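Local coordinates for nucleoporin NUP82 (Saccharomyces cerevisiae, PDB 3PBP), which serves as a structural component of the nuclear pore complex, here represented by its N-terminal domain, which takes part in binding the nucleoporin NUP116, at residues G32-F37 with W45-T50; I26-N31 with N425-N430. The protein carries 1 engineered substitution. One frame throughout, in Å; residues are numbered along the deposited sequence.

Contact 1 (G32-F37 with W45-T50)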
loop_
_atom_site.group_PDB
_atom_site.type_symbol
_atom_site.label_atom_id
_atom_site.label_comp_id
_atom_site.label_asym_id
_atom_site.label_seq_id
_atom_site.Cartn_x
_atom_site.Cartn_y
_atom_site.Cartn_z
ATOM N N GLY A 32 -3.943 -19.686 -18.260
ATOM C CA GLY A 32 -4.255 -21.010 -17.736
ATOM C C GLY A 32 -3.675 -22.146 -18.558
ATOM O O GLY A 32 -4.124 -23.296 -18.494
ATOM N N THR A 33 -2.644 -21.816 -19.320
ATOM C CA THR A 33 -1.998 -22.757 -20.207
ATOM C C THR A 33 -0.851 -23.519 -19.549
ATOM O O THR A 33 -0.622 -24.669 -19.873
ATOM C CB THR A 33 -1.544 -21.990 -21.495
ATOM O OG1 THR A 33 -2.067 -22.655 -22.647
ATOM C CG2 THR A 33 -0.019 -21.867 -21.603
ATOM N N ARG A 34 -0.139 -22.897 -18.615
ATOM C CA ARG A 34 0.983 -23.570 -17.943
ATOM C C ARG A 34 0.648 -23.768 -16.475
ATOM O O ARG A 34 0.189 -22.840 -15.821
ATOM C CB ARG A 34 2.262 -22.733 -17.992
ATOM C CG ARG A 34 2.696 -22.182 -19.335
ATOM C CD ARG A 34 3.425 -20.888 -19.046
ATOM N NE ARG A 34 4.848 -20.915 -19.352
ATOM C CZ ARG A 34 5.726 -20.068 -18.827
ATOM N NH1 ARG A 34 5.331 -19.147 -17.961
ATOM N NH2 ARG A 34 6.995 -20.113 -19.204
ATOM N N ILE A 35 0.918 -24.957 -15.949
ATOM C CA ILE A 35 0.629 -25.269 -14.551
ATOM C C ILE A 35 1.886 -25.495 -13.713
ATOM O O ILE A 35 2.823 -26.151 -14.169
ATOM C CB ILE A 35 -0.236 -26.545 -14.456
ATOM C CG1 ILE A 35 -1.588 -26.303 -15.120
ATOM C CG2 ILE A 35 -0.416 -26.955 -12.997
ATOM C CD1 ILE A 35 -2.376 -27.578 -15.316
ATOM N N VAL A 36 1.903 -24.935 -12.506
ATOM C CA VAL A 36 3.013 -25.133 -11.577
ATOM C C VAL A 36 2.389 -25.743 -10.326
ATOM O O VAL A 36 1.386 -25.243 -9.809
ATOM C CB VAL A 36 3.763 -23.812 -11.215
ATOM C CG1 VAL A 36 4.848 -24.083 -10.173
ATOM C CG2 VAL A 36 4.434 -23.245 -12.449
ATOM N N PHE A 37 2.998 -26.818 -9.844
ATOM C CA PHE A 37 2.493 -27.563 -8.697
ATOM C C PHE A 37 3.599 -27.826 -7.684
ATOM O O PHE A 37 4.618 -28.421 -8.027
ATOM C CB PHE A 37 1.934 -28.886 -9.227
ATOM C CG PHE A 37 1.211 -29.711 -8.207
ATOM C CD1 PHE A 37 -0.013 -29.301 -7.695
ATOM C CD2 PHE A 37 1.725 -30.937 -7.803
ATOM C CE1 PHE A 37 -0.713 -30.107 -6.800
ATOM C CE2 PHE A 37 1.032 -31.743 -6.911
ATOM C CZ PHE A 37 -0.192 -31.326 -6.410
ATOM N N TRP A 45 6.136 -28.641 -13.137
ATOM C CA TRP A 45 5.646 -27.671 -14.102
ATOM C C TRP A 45 5.269 -28.394 -15.377
ATOM O O TRP A 45 5.984 -29.278 -15.827
ATOM C CB TRP A 45 6.707 -26.595 -14.360
ATOM C CG TRP A 45 7.986 -27.069 -15.006
ATOM C CD1 TRP A 45 8.295 -27.032 -16.334
ATOM C CD2 TRP A 45 9.143 -27.584 -14.343
ATOM N NE1 TRP A 45 9.573 -27.479 -16.540
ATOM C CE2 TRP A 45 10.120 -27.826 -15.335
ATOM C CE3 TRP A 45 9.455 -27.859 -13.005
ATOM C CZ2 TRP A 45 11.387 -28.337 -15.032
ATOM C CZ3 TRP A 45 10.724 -28.370 -12.703
ATOM C CH2 TRP A 45 11.670 -28.600 -13.711
ATOM N N TYR A 46 4.142 -28.023 -15.960
ATOM C CA TYR A 46 3.702 -28.685 -17.170
ATOM C C TYR A 46 2.991 -27.705 -18.075
ATOM O O TYR A 46 2.079 -27.001 -17.638
ATOM C CB TYR A 46 2.770 -29.830 -16.781
ATOM C CG TYR A 46 1.997 -30.494 -17.890
ATOM C CD1 TYR A 46 2.612 -31.370 -18.785
ATOM C CD2 TYR A 46 0.628 -30.300 -17.997
ATOM C CE1 TYR A 46 1.869 -32.050 -19.758
ATOM C CE2 TYR A 46 -0.122 -30.965 -18.957
ATOM C CZ TYR A 46 0.497 -31.838 -19.834
ATOM O OH TYR A 46 -0.276 -32.486 -20.774
ATOM N N ASN A 47 3.428 -27.637 -19.330
ATOM C CA ASN A 47 2.785 -26.756 -20.286
ATOM C C ASN A 47 1.756 -27.573 -21.059
ATOM O O ASN A 47 2.093 -28.421 -21.881
ATOM C CB ASN A 47 3.791 -26.140 -21.254
ATOM C CG ASN A 47 3.137 -25.173 -22.210
ATOM O OD1 ASN A 47 2.209 -25.532 -22.926
ATOM N ND2 ASN A 47 3.607 -23.939 -22.216
ATOM N N VAL A 48 0.494 -27.305 -20.760
ATOM C CA VAL A 48 -0.637 -27.969 -21.371
ATOM C C VAL A 48 -0.618 -28.095 -22.907
ATOM O O VAL A 48 -1.152 -29.069 -23.446
ATOM C CB VAL A 48 -1.932 -27.258 -20.901
ATOM C CG1 VAL A 48 -3.086 -27.564 -21.819
ATOM C CG2 VAL A 48 -2.251 -27.698 -19.479
ATOM N N LEU A 49 -0.003 -27.147 -23.612
ATOM C CA LEU A 49 0.012 -27.196 -25.072
ATOM C C LEU A 49 1.333 -27.658 -25.670
ATOM O O LEU A 49 1.399 -28.038 -26.847
ATOM C CB LEU A 49 -0.281 -25.816 -25.648
ATOM C CG LEU A 49 -1.455 -25.015 -25.111
ATOM C CD1 LEU A 49 -1.432 -23.625 -25.733
ATOM C CD2 LEU A 49 -2.763 -25.753 -25.398
ATOM N N THR A 50 2.374 -27.641 -24.850
ATOM C CA THR A 50 3.728 -27.959 -25.295
ATOM C C THR A 50 4.389 -29.271 -24.882
ATOM O O THR A 50 5.167 -29.844 -25.655
ATOM C CB THR A 50 4.658 -26.815 -24.863
ATOM O OG1 THR A 50 4.553 -25.757 -25.816
ATOM C CG2 THR A 50 6.121 -27.292 -24.699
#

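Contact 2 (I26-N31 with N425-N430)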
loop_
_atom_site.group_PDB
_atom_site.type_symbol
_atom_site.label_atom_id
_atom_site.label_comp_id
_atom_site.label_asym_id
_atom_site.label_seq_id
_atom_site.Cartn_x
_atom_site.Cartn_y
_atom_site.Cartn_z
ATOM N N ILE A 26 -0.510 -24.437 -6.065
ATOM C CA ILE A 26 -0.733 -24.592 -7.489
ATOM C C ILE A 26 -0.896 -23.204 -8.106
ATOM O O ILE A 26 -1.543 -22.330 -7.528
ATOM C CB ILE A 26 -1.991 -25.449 -7.758
ATOM C CG1 ILE A 26 -2.169 -25.648 -9.263
ATOM C CG2 ILE A 26 -3.222 -24.792 -7.116
ATOM C CD1 ILE A 26 -3.355 -26.499 -9.616
ATOM N N PHE A 27 -0.283 -22.997 -9.264
ATOM C CA PHE A 27 -0.356 -21.712 -9.966
ATOM C C PHE A 27 -0.474 -22.008 -11.451
ATOM O O PHE A 27 -0.118 -23.105 -11.908
ATOM C CB PHE A 27 0.918 -20.905 -9.747
ATOM C CG PHE A 27 1.347 -20.830 -8.321
ATOM C CD1 PHE A 27 0.757 -19.906 -7.447
ATOM C CD2 PHE A 27 2.336 -21.697 -7.835
ATOM C CE1 PHE A 27 1.144 -19.842 -6.110
ATOM C CE2 PHE A 27 2.732 -21.644 -6.498
ATOM C CZ PHE A 27 2.133 -20.710 -5.629
ATOM N N SER A 28 -0.981 -21.042 -12.206
ATOM C CA SER A 28 -1.103 -21.211 -13.641
ATOM C C SER A 28 -0.475 -19.983 -14.254
ATOM O O SER A 28 -0.175 -19.021 -13.561
ATOM C CB SER A 28 -2.559 -21.370 -14.081
ATOM O OG SER A 28 -3.291 -20.188 -13.852
ATOM N N SER A 29 -0.280 -20.023 -15.561
ATOM C CA SER A 29 0.383 -18.940 -16.271
ATOM C C SER A 29 -0.090 -18.930 -17.726
ATOM O O SER A 29 -0.667 -19.915 -18.204
ATOM C CB SER A 29 1.892 -19.207 -16.232
ATOM O OG SER A 29 2.607 -18.018 -16.023
ATOM N N GLN A 30 0.174 -17.835 -18.430
ATOM C CA GLN A 30 -0.200 -17.710 -19.837
ATOM C C GLN A 30 -1.616 -18.204 -20.156
ATOM O O GLN A 30 -1.814 -19.196 -20.863
ATOM C CB GLN A 30 0.826 -18.443 -20.703
ATOM C CG GLN A 30 2.256 -17.991 -20.450
ATOM C CD GLN A 30 3.270 -18.644 -21.385
ATOM O OE1 GLN A 30 2.957 -19.593 -22.117
ATOM N NE2 GLN A 30 4.497 -18.147 -21.353
ATOM N N ASN A 31 -2.602 -17.498 -19.617
ATOM C CA ASN A 31 -4.005 -17.825 -19.835
ATOM C C ASN A 31 -4.409 -19.250 -19.437
ATOM O O ASN A 31 -5.135 -19.919 -20.170
ATOM C CB ASN A 31 -4.363 -17.562 -21.296
ATOM C CG ASN A 31 -5.856 -17.482 -21.518
ATOM O OD1 ASN A 31 -6.582 -16.815 -20.767
ATOM N ND2 ASN A 31 -6.326 -18.150 -22.559
ATOM N N ASN A 425 -6.001 -22.676 -2.314
ATOM C CA ASN A 425 -5.108 -22.042 -3.255
ATOM C C ASN A 425 -5.893 -22.097 -4.573
ATOM O O ASN A 425 -6.344 -23.166 -4.983
ATOM C CB ASN A 425 -3.824 -22.884 -3.310
ATOM C CG ASN A 425 -2.630 -22.112 -3.802
ATOM O OD1 ASN A 425 -2.404 -21.996 -5.004
ATOM N ND2 ASN A 425 -1.851 -21.575 -2.872
ATOM N N LEU A 426 -6.097 -20.954 -5.220
ATOM C CA LEU A 426 -6.837 -20.933 -6.481
ATOM C C LEU A 426 -5.942 -20.822 -7.705
ATOM O O LEU A 426 -4.807 -20.361 -7.622
ATOM C CB LEU A 426 -7.830 -19.775 -6.508
ATOM C CG LEU A 426 -9.165 -19.957 -5.807
ATOM C CD1 LEU A 426 -8.940 -20.363 -4.365
ATOM C CD2 LEU A 426 -9.941 -18.655 -5.894
ATOM N N ALA A 427 -6.473 -21.236 -8.847
ATOM C CA ALA A 427 -5.748 -21.166 -10.100
ATOM C C ALA A 427 -6.696 -21.355 -11.279
ATOM O O ALA A 427 -7.557 -22.223 -11.268
ATOM C CB ALA A 427 -4.658 -22.220 -10.123
ATOM N N TYR A 428 -6.534 -20.518 -12.292
ATOM C CA TYR A 428 -7.347 -20.585 -13.504
ATOM C C TYR A 428 -6.653 -21.519 -14.490
ATOM O O TYR A 428 -5.479 -21.343 -14.797
ATOM C CB TYR A 428 -7.483 -19.186 -14.112
ATOM C CG TYR A 428 -8.016 -19.136 -15.527
ATOM C CD1 TYR A 428 -9.384 -19.039 -15.786
ATOM C CD2 TYR A 428 -7.143 -19.128 -16.609
ATOM C CE1 TYR A 428 -9.864 -18.926 -17.096
ATOM C CE2 TYR A 428 -7.604 -19.022 -17.911
ATOM C CZ TYR A 428 -8.962 -18.918 -18.157
ATOM O OH TYR A 428 -9.398 -18.796 -19.465
ATOM N N ILE A 429 -7.375 -22.518 -14.978
ATOM C CA ILE A 429 -6.806 -23.459 -15.926
ATOM C C ILE A 429 -7.664 -23.569 -17.180
ATOM O O ILE A 429 -8.828 -23.962 -17.116
ATOM C CB ILE A 429 -6.662 -24.844 -15.302
ATOM C CG1 ILE A 429 -5.698 -24.763 -14.125
ATOM C CG2 ILE A 429 -6.171 -25.837 -16.338
ATOM C CD1 ILE A 429 -5.598 -26.039 -13.339
ATOM N N ASN A 430 -7.082 -23.214 -18.319
ATOM C CA ASN A 430 -7.792 -23.271 -19.578
ATOM C C ASN A 430 -7.504 -24.624 -20.198
ATOM O O ASN A 430 -6.409 -24.863 -20.695
ATOM C CB ASN A 430 -7.312 -22.155 -20.499
ATOM C CG ASN A 430 -8.340 -21.790 -21.544
ATOM O OD1 ASN A 430 -8.836 -22.654 -22.269
ATOM N ND2 ASN A 430 -8.680 -20.503 -21.623
#

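Contact 1 (G32-F37 with W45-T50)
Thr33 and Val48 extend the antiparallel pairing past the end of its regular strands: Val48 N donates to Thr33 O at 3.0 Å, although both residues have helix-like backbone angles. From Arg34 to Val36, opposite Asn47 to Trp45, the pairing is regular. Ile35 and Tyr46 form the hydrogen-bonded pair, with Ile35 N to Tyr46 O and Tyr46 N to Ile35 O both 2.9 Å long, the first almost perfectly straight (179° at the hydrogen). Arg34 faces Asn47, and Val36 faces Trp45, in the flanking non-hydrogen-bonded pairs.

These four side chains share one face of the sheet. The aliphatic CG of Arg34 comes 3.5 Å from Asn47 ND2, while the guanidinium and amide planes stand 76° apart; the long arginine packs here with its CG methylene and carries its charge onward to a cation-pi contact with Trp95. Trp45 meets the same Trp95 edge-to-face; of its side chain only CB comes near Val36 CG2, the indole turning off toward Trp95.

Asn47 also closes the strand. CG lies anti to the backbone N (chi1 -177°), and from there the amide turns its OD1 to the chain that follows, receiving Leu49 N at 2.8 Å in the carbonyl plane and Thr50 N at 2.9 Å from above that plane. One short amide therefore satisfies two N-H groups of the departing chain, a task well suited to asparagine.

The other face bears Ile35 and Tyr46. Beta-branched Ile35 suits the strand and sends CD1 to within 4.2 Å of Val48 CG2, with Ile429 also against it. At the margin, Leu49 crosses Thr33 at about a right angle, CD1 beside OG1. The whole is an antiparallel beta hairpin, strands 34-39 and 42-47, finished by an Asx turn in a four-stranded sheet consistent with a beta-propeller blade.

Contact 2 (I26-N31 with N425-N430)
Ser28 and Ala427 hold the close-packed middle of this contact, where two strands run in roughly the same direction, 34° apart, without a backbone-to-backbone hydrogen bond between the segments. Side chains do the joining instead. Ser28 OG, straddled by its own backbone N and C (chi1 66°), donates to Tyr428 O at 2.6 Å, approaching in the carbonyl plane on a lone pair. Serine is short enough to bring its hydroxyl straight to the neighbouring main chain.

Ala427 points its small methyl at the other strand, where it sits between Ile26 and Ser28. That methyl lies 4.2 Å from Ile26 CG2, and Ile26 CD1 extends to within 4.4 Å of Ile429 CD1. Ile26 can reach both because its branches diverge: CG1 is anti to the backbone N, while CG2 turns to the alanine. Phe13 and Met440 add further apolar cover to this isoleucine. Beyond it, Asn425 OD1 accepts Ile26 N in a long, poorly directed bond of 3.3 Å, the donor well above the carbonyl plane; since the same OD1 also crowds Ile26 O, another acceptor, the orientation of this amide is doubtful.

The opposite end, where strand 26-29 has given way to a turn, is polar and looser. Exposed Asn31 has its backbone O near the plane of the Tyr428 ring, 3.5 Å from CE2 at the ring edge, and its OD1 is 3.7 Å from Tyr428 OH, with amide and ring planes 39° apart. Asn430 ND2 gives a weak hydrogen bond to that same hydroxyl. Tyrosine fits this boundary, its ring buried against Leu366 and its hydroxyl among the asparagines. Such side-chain packing between the first strands of two neighbouring sheets, one near each terminus, is consistent with the meeting of first and last blades in a beta-propeller.

The successive strands 24-29 and 34-39 lie side by side in one antiparallel sheet, which ties the two contacts together; their centres are about 9 Å apart. Contact 1 joins the second and third strands within that sheet, whereas contact 2 joins its first strand to strand 425-431 of the last sheet. A probable backbone hydrogen bond, Val36 N to Phe27 O, links them inside the sheet, and a probable one from Asn430 N to Gly32 O ties the turn between strands 24-29 and 34-39 to strand 425-431. Contact 1 lies inside the chain span that contact 2 brackets, so a local hairpin abuts the junction of an early and a late part of the chain, consistent with ring closure of a propeller.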